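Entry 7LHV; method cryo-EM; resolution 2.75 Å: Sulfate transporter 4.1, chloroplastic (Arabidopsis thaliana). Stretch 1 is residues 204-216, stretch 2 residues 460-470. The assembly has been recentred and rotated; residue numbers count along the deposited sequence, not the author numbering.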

# COMPACT_ATOMS: atom_id res chain seq x y z
N ILE A 204 0.99 9.64 -1.49
CA ILE A 204 2.12 9.97 -0.64
C ILE A 204 1.92 11.35 -0.04
O ILE A 204 1.62 12.32 -0.76
CB ILE A 204 3.43 9.88 -1.43
CG1 ILE A 204 3.59 8.49 -2.02
CG2 ILE A 204 4.61 10.22 -0.54
CD1 ILE A 204 4.72 8.37 -3.02
N SER A 205 2.07 11.46 1.27
CA SER A 205 1.82 12.71 1.96
C SER A 205 2.82 13.77 1.55
O SER A 205 3.95 13.48 1.16
CB SER A 205 1.86 12.51 3.48
OG SER A 205 3.17 12.19 3.90
N HIS A 206 2.39 15.03 1.61
CA HIS A 206 3.28 16.13 1.24
C HIS A 206 4.40 16.30 2.25
O HIS A 206 5.47 16.81 1.90
CB HIS A 206 2.48 17.43 1.11
CG HIS A 206 3.33 18.61 0.74
ND1 HIS A 206 4.01 18.69 -0.46
CD2 HIS A 206 3.61 19.75 1.41
CE1 HIS A 206 4.67 19.83 -0.51
NE2 HIS A 206 4.44 20.50 0.61
N SER A 207 4.19 15.90 3.51
CA SER A 207 5.26 15.98 4.50
C SER A 207 6.42 15.08 4.13
O SER A 207 7.59 15.46 4.28
CB SER A 207 4.72 15.63 5.88
OG SER A 207 3.55 16.37 6.17
N VAL A 208 6.12 13.87 3.65
CA VAL A 208 7.17 12.94 3.25
C VAL A 208 7.98 13.52 2.10
O VAL A 208 9.22 13.48 2.10
CB VAL A 208 6.55 11.58 2.89
CG1 VAL A 208 7.49 10.79 2.01
CG2 VAL A 208 6.23 10.80 4.15
N ILE A 209 7.29 14.07 1.10
CA ILE A 209 7.98 14.66 -0.05
C ILE A 209 8.82 15.85 0.38
O ILE A 209 9.95 16.02 -0.08
CB ILE A 209 6.96 15.05 -1.14
CG1 ILE A 209 6.17 13.82 -1.59
CG2 ILE A 209 7.66 15.69 -2.31
CD1 ILE A 209 4.91 14.16 -2.34
N SER A 210 8.28 16.69 1.26
CA SER A 210 9.02 17.86 1.73
C SER A 210 10.27 17.46 2.49
O SER A 210 11.34 18.05 2.30
CB SER A 210 8.12 18.74 2.59
OG SER A 210 8.85 19.83 3.13
N GLY A 211 10.16 16.45 3.37
CA GLY A 211 11.34 16.00 4.10
C GLY A 211 12.38 15.39 3.19
O GLY A 211 13.58 15.66 3.34
N PHE A 212 11.95 14.56 2.24
CA PHE A 212 12.88 13.98 1.29
C PHE A 212 13.58 15.05 0.46
O PHE A 212 14.79 14.98 0.24
CB PHE A 212 12.15 12.99 0.38
CG PHE A 212 12.98 12.47 -0.75
CD1 PHE A 212 14.01 11.57 -0.52
CD2 PHE A 212 12.73 12.88 -2.05
CE1 PHE A 212 14.77 11.10 -1.57
CE2 PHE A 212 13.49 12.40 -3.09
CZ PHE A 212 14.51 11.51 -2.85
N THR A 213 12.83 16.06 0.03
CA THR A 213 13.41 17.14 -0.76
C THR A 213 14.40 17.97 0.06
O THR A 213 15.45 18.37 -0.45
CB THR A 213 12.31 18.03 -1.33
OG1 THR A 213 11.43 17.23 -2.14
CG2 THR A 213 12.89 19.13 -2.18
N SER A 214 14.08 18.24 1.33
CA SER A 214 15.01 18.98 2.17
C SER A 214 16.30 18.21 2.39
O SER A 214 17.40 18.78 2.30
CB SER A 214 14.35 19.30 3.52
OG SER A 214 13.12 19.97 3.33
N ALA A 215 16.20 16.91 2.67
CA ALA A 215 17.40 16.10 2.84
C ALA A 215 18.21 16.05 1.55
O ALA A 215 19.44 16.12 1.57
CB ALA A 215 17.03 14.70 3.30
N SER A 216 17.52 15.93 0.41
CA SER A 216 18.22 15.93 -0.87
C SER A 216 18.93 17.26 -1.11
O SER A 216 20.03 17.28 -1.67
CB SER A 216 17.24 15.64 -2.01
OG SER A 216 16.79 14.30 -1.95
N ARG A 460 1.76 14.36 13.86
CA ARG A 460 2.00 13.14 13.10
C ARG A 460 2.70 13.45 11.78
O ARG A 460 3.65 12.76 11.40
CB ARG A 460 0.68 12.41 12.85
CG ARG A 460 0.83 11.15 12.02
CD ARG A 460 -0.46 10.84 11.28
NE ARG A 460 -0.67 11.73 10.15
CZ ARG A 460 -1.75 11.73 9.37
NH1 ARG A 460 -2.74 10.89 9.58
NH2 ARG A 460 -1.83 12.60 8.37
N ASP A 461 2.25 14.50 11.09
CA ASP A 461 2.91 14.92 9.86
C ASP A 461 4.32 15.42 10.14
O ASP A 461 5.23 15.19 9.35
CB ASP A 461 2.08 15.99 9.16
CG ASP A 461 0.80 15.45 8.57
OD1 ASP A 461 0.66 14.22 8.47
OD2 ASP A 461 -0.08 16.27 8.21
N PHE A 462 4.51 16.11 11.27
CA PHE A 462 5.85 16.54 11.65
C PHE A 462 6.76 15.34 11.90
O PHE A 462 7.93 15.36 11.53
CB PHE A 462 5.80 17.44 12.88
CG PHE A 462 7.15 17.84 13.39
CD1 PHE A 462 7.82 18.91 12.82
CD2 PHE A 462 7.75 17.16 14.42
CE1 PHE A 462 9.06 19.29 13.28
CE2 PHE A 462 9.00 17.53 14.88
CZ PHE A 462 9.65 18.60 14.31
N SER A 463 6.23 14.31 12.56
CA SER A 463 7.02 13.10 12.79
C SER A 463 7.40 12.44 11.48
O SER A 463 8.54 11.98 11.30
CB SER A 463 6.26 12.14 13.69
OG SER A 463 6.07 12.69 14.98
N LEU A 464 6.45 12.36 10.54
CA LEU A 464 6.76 11.80 9.22
C LEU A 464 7.85 12.62 8.52
O LEU A 464 8.79 12.06 7.95
CB LEU A 464 5.50 11.74 8.36
CG LEU A 464 4.54 10.58 8.61
CD1 LEU A 464 3.34 10.69 7.69
CD2 LEU A 464 5.26 9.27 8.42
N TRP A 465 7.72 13.94 8.56
CA TRP A 465 8.70 14.82 7.93
C TRP A 465 10.08 14.60 8.53
O TRP A 465 11.07 14.44 7.81
CB TRP A 465 8.27 16.27 8.09
CG TRP A 465 9.11 17.28 7.36
CD1 TRP A 465 8.87 17.80 6.13
CD2 TRP A 465 10.33 17.88 7.82
NE1 TRP A 465 9.85 18.69 5.79
CE2 TRP A 465 10.76 18.76 6.81
CE3 TRP A 465 11.09 17.76 8.98
CZ2 TRP A 465 11.93 19.51 6.92
CZ3 TRP A 465 12.25 18.50 9.09
CH2 TRP A 465 12.65 19.37 8.07
N THR A 466 10.16 14.59 9.86
CA THR A 466 11.45 14.44 10.53
C THR A 466 12.07 13.08 10.25
O THR A 466 13.27 12.98 9.99
CB THR A 466 11.28 14.65 12.03
OG1 THR A 466 10.68 15.92 12.27
CG2 THR A 466 12.63 14.61 12.72
N ILE A 467 11.27 12.01 10.31
CA ILE A 467 11.80 10.68 10.06
C ILE A 467 12.32 10.56 8.64
O ILE A 467 13.44 10.08 8.41
CB ILE A 467 10.73 9.61 10.36
CG1 ILE A 467 10.61 9.37 11.86
CG2 ILE A 467 11.04 8.31 9.64
CD1 ILE A 467 9.40 8.56 12.25
N THR A 468 11.54 11.03 7.66
CA THR A 468 11.97 10.93 6.28
C THR A 468 13.23 11.75 6.04
O THR A 468 14.17 11.28 5.39
CB THR A 468 10.85 11.39 5.34
OG1 THR A 468 9.64 10.71 5.67
CG2 THR A 468 11.21 11.09 3.90
N SER A 469 13.28 12.97 6.58
CA SER A 469 14.45 13.82 6.38
C SER A 469 15.69 13.20 7.00
O SER A 469 16.75 13.14 6.37
CB SER A 469 14.19 15.21 6.97
OG SER A 469 15.36 16.00 6.94
N THR A 470 15.58 12.72 8.24
CA THR A 470 16.74 12.15 8.92
C THR A 470 17.23 10.89 8.22
O THR A 470 18.44 10.70 8.04
CB THR A 470 16.39 11.85 10.38
OG1 THR A 470 16.13 13.08 11.07
CG2 THR A 470 17.54 11.13 11.06

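Two helices, 206-216 and 460-470, run in broadly the same direction, their axes inclined by 32° and only 7.5 Å apart at closest approach. At so short a spacing Gly211 is well placed: its CA lies 4.4 Å from Ser469 CA. A CB at this position would point toward the partner helix and come within 2.7 Å of Trp465 O, a clash that glycine avoids.

The indole of Trp465 settles among Ser207, Ser210, Gly211 and Ser214. Gly211 CA sits over the face of the five-membered ring, 3.7 Å from its centroid, in a CH-pi contact. At the ring edge, Trp465 NE1 donates a hydrogen bond to Ser210 OG (3.1 Å), so the polar group of a largely apolar side chain is satisfied within the interface. Ser214 OG is turned to its own helix, donating to Ser210 O at 2.8 Å.

Thr468 serves two ends: its OG1 donates to Leu464 O (2.8 Å), while its CG2 methyl packs 4.1 Å from Phe212 CB. Val208 CG2 meets Leu464 CB at 4.4 Å, and Ala215, whose CB points toward the partner helix, brings that methyl to 3.5 Å from Ser469 O. Ser205 caps the first helix through a weak bond from Val208 N to Ser205 OG (3.4 Å).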